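Local coordinates for argininosuccinate lyase (Chelativorans sp., PDB 6RXA), which probably cleaves argininosuccinate to fumarate and arginine, as a C-N lyase of the aspartase/fumarase superfamily that is also known as EDDS lyase, at residues E133-Y138 / K181-Y186; A141-A146 / D459-E464. The protein carries 2 engineered substitutions. All coordinates share one frame; numbering follows the deposited sequence.

Interaction 1: residues E133-Y138 / K181-Y186; sequences EAVIGY and KNLDRY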
ATOM      1  N   GLU A 133      -5.550  26.331   3.597  1.00 13.77           N
ATOM      2  CA  GLU A 133      -5.127  27.403   4.494  1.00 14.18           C
ATOM      3  C   GLU A 133      -3.852  27.023   5.242  1.00 13.68           C
ATOM      4  O   GLU A 133      -2.931  27.838   5.363  1.00 14.50           O
ATOM      5  CB  GLU A 133      -6.261  27.729   5.458  1.00 15.11           C
ATOM      6  CG  GLU A 133      -5.956  28.857   6.411  1.00 18.92           C
ATOM      7  CD  GLU A 133      -7.125  29.160   7.330  1.00 27.29           C
ATOM      8  OE1 GLU A 133      -7.704  28.210   7.890  1.00 30.28           O
ATOM      9  OE2 GLU A 133      -7.468  30.342   7.483  1.00 31.61           O
ATOM     10  N   ALA A 134      -3.778  25.786   5.753  1.00 13.68           N
ATOM     11  CA  ALA A 134      -2.590  25.352   6.487  1.00 13.94           C
ATOM     12  C   ALA A 134      -1.372  25.270   5.572  1.00 12.94           C
ATOM     13  O   ALA A 134      -0.267  25.675   5.965  1.00 12.99           O
ATOM     14  CB  ALA A 134      -2.856  24.007   7.166  1.00 14.62           C
ATOM     15  N   VAL A 135      -1.554  24.777   4.341  1.00 12.55           N
ATOM     16  CA  VAL A 135      -0.437  24.686   3.396  1.00 12.22           C
ATOM     17  C   VAL A 135       0.045  26.074   2.988  1.00 12.89           C
ATOM     18  O   VAL A 135       1.248  26.294   2.839  1.00 13.78           O
ATOM     19  CB  VAL A 135      -0.810  23.813   2.186  1.00 13.64           C
ATOM     20  CG1 VAL A 135       0.304  23.809   1.138  1.00 15.24           C
ATOM     21  CG2 VAL A 135      -1.091  22.392   2.647  1.00 13.45           C
ATOM     22  N   ILE A 136      -0.875  27.036   2.829  1.00 12.60           N
ATOM     23  CA  ILE A 136      -0.463  28.413   2.569  1.00 13.33           C
ATOM     24  C   ILE A 136       0.361  28.952   3.739  1.00 13.51           C
ATOM     25  O   ILE A 136       1.405  29.582   3.544  1.00 13.90           O
ATOM     26  CB  ILE A 136      -1.693  29.292   2.271  1.00 14.27           C
ATOM     27  CG1 ILE A 136      -2.284  28.955   0.910  1.00 14.20           C
ATOM     28  CG2 ILE A 136      -1.308  30.774   2.357  1.00 15.33           C
ATOM     29  CD1 ILE A 136      -3.613  29.657   0.650  1.00 15.58           C
ATOM     30  N   GLY A 137      -0.083  28.697   4.969  1.00 13.55           N
ATOM     31  CA  GLY A 137       0.675  29.156   6.123  1.00 14.30           C
ATOM     32  C   GLY A 137       2.066  28.552   6.181  1.00 14.53           C
ATOM     33  O   GLY A 137       3.034  29.216   6.574  1.00 14.51           O
ATOM     34  N   TYR A 138       2.185  27.288   5.795  1.00 13.64           N
ATOM     35  CA  TYR A 138       3.477  26.609   5.730  1.00 13.30           C
ATOM     36  C   TYR A 138       4.353  27.240   4.662  1.00 13.44           C
ATOM     37  O   TYR A 138       5.516  27.570   4.920  1.00 13.80           O
ATOM     38  CB  TYR A 138       3.187  25.141   5.434  1.00 12.68           C
ATOM     39  CG  TYR A 138       4.312  24.128   5.375  1.00 13.22           C
ATOM     40  CD1 TYR A 138       5.450  24.234   6.147  1.00 13.89           C
ATOM     41  CD2 TYR A 138       4.188  23.016   4.547  1.00 13.53           C
ATOM     42  CE1 TYR A 138       6.439  23.261   6.085  1.00 14.92           C
ATOM     43  CE2 TYR A 138       5.164  22.042   4.485  1.00 13.92           C
ATOM     44  CZ  TYR A 138       6.293  22.174   5.259  1.00 15.01           C
ATOM     45  OH  TYR A 138       7.284  21.214   5.199  1.00 15.47           O
ATOM     46  N   LYS A 181       3.165  23.497  -6.205  1.00 12.98           N
ATOM     47  CA  LYS A 181       2.569  22.438  -7.007  1.00 12.97           C
ATOM     48  C   LYS A 181       1.549  21.644  -6.201  1.00 12.62           C
ATOM     49  O   LYS A 181       0.512  21.235  -6.734  1.00 13.46           O
ATOM     50  CB  LYS A 181       3.658  21.553  -7.612  1.00 13.12           C
ATOM     51  CG  LYS A 181       4.405  22.269  -8.738  1.00 14.09           C
ATOM     52  CD  LYS A 181       5.442  21.376  -9.395  1.00 15.32           C
ATOM     53  CE  LYS A 181       6.579  21.088  -8.441  1.00 18.97           C
ATOM     54  NZ  LYS A 181       7.758  20.562  -9.206  1.00 24.72           N
ATOM     55  N   ASN A 182       1.806  21.427  -4.906  1.00 12.51           N
ATOM     56  CA  ASN A 182       0.809  20.774  -4.063  1.00 12.24           C
ATOM     57  C   ASN A 182      -0.449  21.623  -3.911  1.00 12.66           C
ATOM     58  O   ASN A 182      -1.563  21.085  -3.879  1.00 13.34           O
ATOM     59  CB  ASN A 182       1.421  20.391  -2.715  1.00 11.86           C
ATOM     60  CG  ASN A 182       2.243  19.115  -2.811  1.00 12.47           C
ATOM     61  OD1 ASN A 182       1.799  18.130  -3.400  1.00 14.06           O
ATOM     62  ND2 ASN A 182       3.454  19.137  -2.267  1.00 12.92           N
ATOM     63  N   LEU A 183      -0.303  22.950  -3.858  1.00 12.43           N
ATOM     64  CA  LEU A 183      -1.487  23.807  -3.820  1.00 12.84           C
ATOM     65  C   LEU A 183      -2.287  23.681  -5.115  1.00 13.39           C
ATOM     66  O   LEU A 183      -3.519  23.640  -5.083  1.00 14.56           O
ATOM     67  CB  LEU A 183      -1.082  25.252  -3.536  1.00 12.81           C
ATOM     68  CG  LEU A 183      -0.723  25.508  -2.067  1.00 14.28           C
ATOM     69  CD1 LEU A 183       0.041  26.799  -1.917  1.00 15.10           C
ATOM     70  CD2 LEU A 183      -1.965  25.525  -1.160  1.00 14.99           C
ATOM     71  N   ASP A 184      -1.609  23.598  -6.261  1.00 13.22           N
ATOM     72  CA  ASP A 184      -2.314  23.310  -7.504  1.00 12.73           C
ATOM     73  C   ASP A 184      -3.052  21.972  -7.415  1.00 12.51           C
ATOM     74  O   ASP A 184      -4.216  21.868  -7.819  1.00 13.42           O
ATOM     75  CB  ASP A 184      -1.352  23.298  -8.688  1.00 14.32           C
ATOM     76  CG  ASP A 184      -0.941  24.685  -9.149  1.00 17.47           C
ATOM     77  OD1 ASP A 184      -1.700  25.665  -8.960  1.00 18.35           O
ATOM     78  OD2 ASP A 184       0.159  24.782  -9.746  1.00 19.34           O
ATOM     79  N   ARG A 185      -2.391  20.923  -6.901  1.00 12.14           N
ATOM     80  CA  ARG A 185      -3.063  19.627  -6.810  1.00 11.65           C
ATOM     81  C   ARG A 185      -4.341  19.735  -5.983  1.00 11.98           C
ATOM     82  O   ARG A 185      -5.383  19.166  -6.336  1.00 12.67           O
ATOM     83  CB  ARG A 185      -2.157  18.572  -6.169  1.00 12.28           C
ATOM     84  CG  ARG A 185      -1.012  18.068  -7.016  1.00 13.30           C
ATOM     85  CD  ARG A 185      -0.206  16.922  -6.283  1.00 13.44           C
ATOM     86  NE  ARG A 185       0.813  16.538  -7.229  1.00 13.55           N
ATOM     87  CZ  ARG A 185       2.045  17.020  -7.258  1.00 13.52           C
ATOM     88  NH1 ARG A 185       2.516  17.798  -6.282  1.00 14.17           N
ATOM     89  NH2 ARG A 185       2.826  16.675  -8.259  1.00 13.35           N
ATOM     90  N   TYR A 186      -4.271  20.447  -4.855  1.00 12.15           N
ATOM     91  CA  TYR A 186      -5.430  20.576  -3.986  1.00 11.86           C
ATOM     92  C   TYR A 186      -6.537  21.424  -4.614  1.00 12.46           C
ATOM     93  O   TYR A 186      -7.714  21.091  -4.474  1.00 12.88           O
ATOM     94  CB  TYR A 186      -5.010  21.179  -2.650  1.00 12.24           C
ATOM     95  CG  TYR A 186      -4.457  20.224  -1.623  1.00 11.55           C
ATOM     96  CD1 TYR A 186      -5.197  19.126  -1.181  1.00 11.86           C
ATOM     97  CD2 TYR A 186      -3.210  20.443  -1.050  1.00 11.04           C
ATOM     98  CE1 TYR A 186      -4.700  18.273  -0.213  1.00 11.91           C
ATOM     99  CE2 TYR A 186      -2.711  19.592  -0.075  1.00 11.24           C
ATOM    100  CZ  TYR A 186      -3.453  18.513   0.331  1.00 11.75           C
ATOM    101  OH  TYR A 186      -2.940  17.681   1.302  1.00 12.95           O
TER
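Val135 holds CG1 trans to its backbone N (chi1 175°), and Leu183 holds CG trans to its own carbonyl carbon (chi1 -76°), settings that bring the two branched side chains alongside each other. They slide past one another in opposite directions, with CG1 of Val135 lying 3.7 Å from CD2 of Leu183. The same CD2 of Leu183 is met by CG1 of Ile136 at 4.0 Å, a chain that runs across the leucine at roughly a right angle, so one methyl meets two successive residues. The other branch of Val135, CG2, approaches the Tyr186 ring obliquely, 4.2 Å from CE2. Around this group, Phe248 of helix 236-262 packs on Val135, and Asp468 of helix 451-500 touches both Ile136 and Leu183. The segments 133-138 and 181-186 run nearly antiparallel (169°) with axes 10.6 Å apart, a gap bridged by the branched Val135, Ile136 and Leu183; the pair belongs to the long helical bundle of the aspartase/fumarase superfamily. The hydroxyl of Tyr186 is hydrogen-bonded to Asn245 of helix 236-262, which satisfies that polar end. No hydrogen bond joins the two segments, so their direct cohesion here comes from dispersion and the exclusion of water.

Interaction 2: residues A141-A146 / D459-E464; sequences AVVHKA and DDAMAE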
ATOM      1  N   ALA A 141       5.641  30.620   5.861  1.00 14.48           N
ATOM      2  CA  ALA A 141       6.767  30.509   6.782  1.00 14.00           C
ATOM      3  C   ALA A 141       8.059  30.176   6.045  1.00 13.96           C
ATOM      4  O   ALA A 141       9.124  30.721   6.368  1.00 13.50           O
ATOM      5  CB  ALA A 141       6.467  29.466   7.848  1.00 13.88           C
ATOM      6  N   VAL A 142       7.979  29.295   5.050  1.00 14.25           N
ATOM      7  CA  VAL A 142       9.143  28.889   4.257  1.00 13.60           C
ATOM      8  C   VAL A 142       9.716  30.072   3.485  1.00 13.92           C
ATOM      9  O   VAL A 142      10.926  30.314   3.501  1.00 13.91           O
ATOM     10  CB  VAL A 142       8.729  27.740   3.320  1.00 13.87           C
ATOM     11  CG1 VAL A 142       9.736  27.497   2.211  1.00 14.00           C
ATOM     12  CG2 VAL A 142       8.491  26.459   4.125  1.00 13.66           C
ATOM     13  N   VAL A 143       8.862  30.805   2.767  1.00 14.26           N
ATOM     14  CA  VAL A 143       9.337  31.910   1.938  1.00 14.61           C
ATOM     15  C   VAL A 143       9.847  33.057   2.802  1.00 15.30           C
ATOM     16  O   VAL A 143      10.887  33.663   2.504  1.00 15.05           O
ATOM     17  CB  VAL A 143       8.217  32.373   0.990  1.00 15.84           C
ATOM     18  CG1 VAL A 143       8.639  33.625   0.237  1.00 16.66           C
ATOM     19  CG2 VAL A 143       7.861  31.286   0.013  1.00 15.27           C
ATOM     20  N   HIS A 144       9.132  33.373   3.884  1.00 15.48           N
ATOM     21  CA  HIS A 144       9.548  34.473   4.749  1.00 16.44           C
ATOM     22  C   HIS A 144      10.861  34.144   5.454  1.00 15.87           C
ATOM     23  O   HIS A 144      11.708  35.025   5.643  1.00 17.06           O
ATOM     24  CB  HIS A 144       8.420  34.824   5.714  1.00 18.98           C
ATOM     25  CG  HIS A 144       7.137  35.180   5.019  1.00 24.55           C
ATOM     26  ND1 HIS A 144       5.957  35.405   5.696  1.00 26.62           N
ATOM     27  CD2 HIS A 144       6.852  35.342   3.704  1.00 26.18           C
ATOM     28  CE1 HIS A 144       5.001  35.692   4.828  1.00 27.41           C
ATOM     29  NE2 HIS A 144       5.516  35.653   3.612  1.00 26.94           N
ATOM     30  N   LYS A 145      11.060  32.870   5.819  1.00 14.79           N
ATOM     31  CA  LYS A 145      12.349  32.432   6.354  1.00 15.20           C
ATOM     32  C   LYS A 145      13.445  32.544   5.300  1.00 15.20           C
ATOM     33  O   LYS A 145      14.542  33.042   5.582  1.00 16.11           O
ATOM     34  CB  LYS A 145      12.223  30.998   6.876  1.00 15.60           C
ATOM     35  CG  LYS A 145      13.401  30.488   7.712  1.00 15.03           C
ATOM     36  CD  LYS A 145      13.456  31.083   9.112  1.00 15.63           C
ATOM     37  CE  LYS A 145      14.378  30.270  10.016  1.00 16.46           C
ATOM     38  NZ  LYS A 145      14.300  30.747  11.420  1.00 17.52           N
ATOM     39  N   ALA A 146      13.160  32.112   4.070  1.00 14.48           N
ATOM     40  CA  ALA A 146      14.159  32.206   3.011  1.00 15.85           C
ATOM     41  C   ALA A 146      14.640  33.638   2.833  1.00 16.76           C
ATOM     42  O   ALA A 146      15.834  33.880   2.610  1.00 16.48           O
ATOM     43  CB  ALA A 146      13.583  31.693   1.694  1.00 15.31           C
ATOM     44  N   ASP A 459      10.456  36.950  -4.873  1.00 18.26           N
ATOM     45  CA  ASP A 459       9.497  37.918  -5.396  1.00 18.82           C
ATOM     46  C   ASP A 459       8.364  37.210  -6.130  1.00 18.52           C
ATOM     47  O   ASP A 459       7.183  37.542  -5.951  1.00 19.40           O
ATOM     48  CB  ASP A 459      10.200  38.889  -6.348  1.00 20.24           C
ATOM     49  CG  ASP A 459      11.148  39.847  -5.643  1.00 22.77           C
ATOM     50  OD1 ASP A 459      11.110  39.957  -4.403  1.00 23.27           O
ATOM     51  OD2 ASP A 459      11.937  40.511  -6.351  1.00 23.88           O
ATOM     52  N   ASP A 460       8.703  36.211  -6.945  1.00 18.01           N
ATOM     53  CA  ASP A 460       7.681  35.460  -7.659  1.00 17.80           C
ATOM     54  C   ASP A 460       6.775  34.704  -6.692  1.00 17.07           C
ATOM     55  O   ASP A 460       5.552  34.657  -6.883  1.00 18.53           O
ATOM     56  CB  ASP A 460       8.336  34.489  -8.641  1.00 20.47           C
ATOM     57  CG  ASP A 460       8.863  35.188  -9.884  1.00 24.92           C
ATOM     58  OD1 ASP A 460       8.555  36.389 -10.056  1.00 26.35           O
ATOM     59  OD2 ASP A 460       9.581  34.540 -10.679  1.00 26.17           O
ATOM     60  N   ALA A 461       7.360  34.091  -5.656  1.00 16.20           N
ATOM     61  CA  ALA A 461       6.570  33.309  -4.709  1.00 16.03           C
ATOM     62  C   ALA A 461       5.647  34.202  -3.893  1.00 16.15           C
ATOM     63  O   ALA A 461       4.525  33.803  -3.550  1.00 16.52           O
ATOM     64  CB  ALA A 461       7.503  32.509  -3.799  1.00 16.64           C
ATOM     65  N   MET A 462       6.098  35.410  -3.559  1.00 16.57           N
ATOM     66  CA  MET A 462       5.237  36.328  -2.820  1.00 17.62           C
ATOM     67  C   MET A 462       4.026  36.714  -3.661  1.00 17.62           C
ATOM     68  O   MET A 462       2.911  36.827  -3.143  1.00 18.37           O
ATOM     69  CB  MET A 462       6.036  37.557  -2.390  1.00 18.41           C
ATOM     70  CG  MET A 462       7.134  37.265  -1.363  1.00 19.24           C
ATOM     71  SD  MET A 462       6.480  36.827   0.254  1.00 21.07           S
ATOM     72  CE  MET A 462       5.986  38.431   0.884  1.00 21.98           C
ATOM     73  N   ALA A 463       4.219  36.906  -4.968  1.00 17.96           N
ATOM     74  CA  ALA A 463       3.076  37.181  -5.830  1.00 18.60           C
ATOM     75  C   ALA A 463       2.155  35.972  -5.921  1.00 18.22           C
ATOM     76  O   ALA A 463       0.927  36.118  -5.912  1.00 19.35           O
ATOM     77  CB  ALA A 463       3.565  37.602  -7.214  1.00 19.60           C
ATOM     78  N   GLU A 464       2.732  34.771  -6.005  1.00 17.43           N
ATOM     79  CA  GLU A 464       1.928  33.553  -6.029  1.00 17.57           C
ATOM     80  C   GLU A 464       1.151  33.382  -4.730  1.00 17.66           C
ATOM     81  O   GLU A 464      -0.017  32.982  -4.750  1.00 18.20           O
ATOM     82  CB  GLU A 464       2.815  32.341  -6.329  1.00 17.61           C
ATOM     83  CG  GLU A 464       3.258  32.274  -7.784  1.00 19.91           C
ATOM     84  CD  GLU A 464       4.136  31.078  -8.121  1.00 22.23           C
ATOM     85  OE1 GLU A 464       4.481  30.260  -7.238  1.00 22.61           O
ATOM     86  OE2 GLU A 464       4.490  30.950  -9.312  1.00 23.94           O
TER
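The C-terminal helix 451-500 lies against the end of helix 112-147 here, and the pairing is made by Val143 and His144 on one side and Ala461 and Met462 on the other. CG2 of Val143 reaches CB of Ala461 at 4.0 Å, while its other methyl, CG1, sits 3.9 Å from SD of Met462, so the valine fork spans two successive residues of the facing helix. Alanine suits the inner position because the backbones come nearest at this pair, the CA atoms of Val143 and Ala461 being 7.3 Å apart. Within the helical bundle characteristic of this superfamily the segments run broadly antiparallel, crossing at -150°, and helix 168-193 closes the inner side, its Ser176 touching Val143 and its Met173 touching Ala461. Toward the solvent-exposed side the chemistry changes. The bend of Met462 at chi2 (-70°) brings its sulfur to the imidazole of His144 in a Met-aromatic contact. SD of Met462 comes in at the edge of the His144 ring, near its plane and 3.7 Å from NE2. A second bend, at chi3 (-77°), then places CE of Met462 3.9 Å from NE2 of His144. A flexible thioether and a flat ring that tolerates water suit the exposed margin of a contact whose valine and alanine are buried. Farther along the same pair of helices, Glu464 forms a salt bridge with Arg139.

Both interactions draw on helix 112-147, about two turns apart, and their centres lie about 13 Å from each other. Interaction 1 sits near the middle of the chain, with all its touching residues buried, and pairs that helix with helix 168-193, which follows it in the sequence after a short two-stranded sheet. Interaction 2 lies farther out and brings in helix 451-500, more than 300 residues away along the chain. Aliphatic branches and a tyrosine ring supply the first contact; in the second, only the valine and alanine are buried, and a methionine and histidine lie on the exposed side. Helix 168-193 also borders interaction 2, and helix 451-500 borders interaction 1.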